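Local coordinates for IPT/TIG domain-containing protein BACOVA_02650 (Bacteroides ovatus, PDB 5E7H), which binds polysaccharide at the cell surface and probably captures xyloglucan before its transport into the periplasm for degradation, at residues L86-L91 with Q144-S149. Sequence-based numbering, arbitrary orientation.
With FMT (formic acid), chain E.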
# COMPACT_ATOMS: atom_id res chain seq x y z
N LEU A 86 0.53 3.22 -11.37
CA LEU A 86 0.91 4.61 -11.10
C LEU A 86 -0.28 5.57 -11.26
O LEU A 86 -0.38 6.55 -10.51
CB LEU A 86 2.06 5.01 -12.03
CG LEU A 86 3.34 4.26 -11.68
CD1 LEU A 86 4.26 4.29 -12.91
CD2 LEU A 86 4.03 4.84 -10.45
N GLU A 87 -1.19 5.24 -12.16
CA GLU A 87 -2.30 6.10 -12.50
C GLU A 87 -3.40 6.09 -11.44
O GLU A 87 -4.32 6.90 -11.48
CB GLU A 87 -2.89 5.67 -13.86
CG GLU A 87 -1.84 5.43 -14.99
CD GLU A 87 -1.29 4.00 -15.06
OE1 GLU A 87 -1.39 3.24 -14.08
OE2 GLU A 87 -0.74 3.62 -16.13
N ASN A 88 -3.33 5.13 -10.52
CA ASN A 88 -4.29 4.96 -9.44
C ASN A 88 -3.84 5.61 -8.13
O ASN A 88 -4.60 5.63 -7.16
CB ASN A 88 -4.53 3.46 -9.17
CG ASN A 88 -5.23 2.76 -10.31
OD1 ASN A 88 -4.58 2.32 -11.26
ND2 ASN A 88 -6.55 2.62 -10.22
N VAL A 89 -2.62 6.14 -8.08
CA VAL A 89 -2.11 6.79 -6.88
C VAL A 89 -2.83 8.11 -6.70
O VAL A 89 -2.94 8.90 -7.64
CB VAL A 89 -0.59 6.99 -6.97
CG1 VAL A 89 -0.04 7.79 -5.79
CG2 VAL A 89 0.10 5.63 -7.04
N ILE A 90 -3.31 8.35 -5.47
CA ILE A 90 -4.03 9.56 -5.13
C ILE A 90 -3.22 10.48 -4.20
O ILE A 90 -3.55 11.65 -4.07
CB ILE A 90 -5.40 9.23 -4.48
CG1 ILE A 90 -5.24 8.43 -3.18
CG2 ILE A 90 -6.28 8.48 -5.49
CD1 ILE A 90 -6.48 8.37 -2.35
N LEU A 91 -2.16 9.95 -3.58
CA LEU A 91 -1.36 10.73 -2.64
C LEU A 91 -0.00 10.06 -2.44
O LEU A 91 0.05 8.94 -1.93
CB LEU A 91 -2.08 10.89 -1.29
CG LEU A 91 -1.33 11.67 -0.21
CD1 LEU A 91 -1.08 13.09 -0.59
CD2 LEU A 91 -2.14 11.61 1.06
N GLN A 144 -5.31 13.71 -5.08
CA GLN A 144 -5.64 13.83 -6.50
C GLN A 144 -6.43 12.58 -6.85
O GLN A 144 -5.86 11.51 -7.00
CB GLN A 144 -4.38 13.95 -7.34
CG GLN A 144 -4.64 14.07 -8.82
CD GLN A 144 -3.36 14.11 -9.62
OE1 GLN A 144 -3.23 13.42 -10.63
NE2 GLN A 144 -2.40 14.91 -9.17
N TRP A 145 -7.76 12.69 -6.91
CA TRP A 145 -8.56 11.48 -7.10
C TRP A 145 -8.26 10.88 -8.47
O TRP A 145 -7.87 11.58 -9.40
CB TRP A 145 -10.07 11.77 -6.95
CG TRP A 145 -10.46 12.40 -5.62
CD1 TRP A 145 -11.12 13.57 -5.47
CD2 TRP A 145 -10.20 11.91 -4.29
NE1 TRP A 145 -11.30 13.85 -4.14
CE2 TRP A 145 -10.75 12.86 -3.39
CE3 TRP A 145 -9.59 10.77 -3.76
CZ2 TRP A 145 -10.68 12.71 -2.00
CZ3 TRP A 145 -9.52 10.62 -2.38
CH2 TRP A 145 -10.06 11.60 -1.51
N VAL A 146 -8.46 9.57 -8.57
CA VAL A 146 -8.20 8.85 -9.82
C VAL A 146 -9.14 9.37 -10.90
O VAL A 146 -10.33 9.59 -10.67
CB VAL A 146 -8.39 7.32 -9.63
CG1 VAL A 146 -8.06 6.58 -10.92
CG2 VAL A 146 -7.53 6.81 -8.49
N ASN A 147 -8.59 9.60 -12.09
CA ASN A 147 -9.36 10.08 -13.22
C ASN A 147 -10.44 9.08 -13.63
O ASN A 147 -10.21 7.87 -13.54
CB ASN A 147 -8.41 10.34 -14.38
CG ASN A 147 -9.01 11.24 -15.44
OD1 ASN A 147 -9.95 10.87 -16.15
ND2 ASN A 147 -8.46 12.44 -15.55
N THR A 148 -11.57 9.57 -14.11
CA THR A 148 -12.65 8.67 -14.55
C THR A 148 -12.29 7.94 -15.85
O THR A 148 -12.97 6.99 -16.24
CB THR A 148 -14.00 9.40 -14.71
OG1 THR A 148 -13.87 10.52 -15.59
CG2 THR A 148 -14.52 9.86 -13.35
N SER A 149 -11.20 8.34 -16.51
CA SER A 149 -10.71 7.55 -17.65
C SER A 149 -10.06 6.24 -17.18
O SER A 149 -9.81 5.34 -18.00
CB SER A 149 -9.71 8.35 -18.48
OG SER A 149 -8.54 8.61 -17.73
C FMT E . -5.50 13.94 -14.29
O1 FMT E . -4.87 12.94 -14.72
O2 FMT E . -6.39 13.79 -13.41
O HOH W 1 -5.64 9.06 -12.47
O HOH W 2 -4.96 10.11 -9.22
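Ile90 and Val146 meet through their CG2 methyls, 3.7 Å apart: chi1 of 61° puts Ile90 CG1 between the backbone N and the carbonyl carbon, chi1 of -177° puts Val146 CG1 anti to the backbone N, and each CG2 is left anti to its own carbonyl carbon. The two side chains cross at about a right angle. An extended second torsion carries Ile90 CD1 to Trp145 CZ3 at 3.8 Å, an oblique approach to the ring. That indole is held from outside the pair, its NE1 hydrogen-bonded to Ser231 O and its ring edge-to-face with Phe226.

The backbones are joined directly once: Gln144 N donates to Ile90 O at 2.9 Å, nearly straight (168° at the hydrogen) and on a lone pair in the carbonyl plane. Ile90 CA lies 3.3 Å from Gln144 O, a CA-H...O contact. Two waters bridge the backbones, one between Glu87 O and Asn147 N, the other between Gln144 O and Val89 O. Asn147 OD1 takes Ser149 N at 2.8 Å, closing an Asx turn.

The contact joins the loop between strands 133-142 and 160-168 to strand 89-91, which pairs antiparallel with strand 246-259 in the xyloglucan-binding domain.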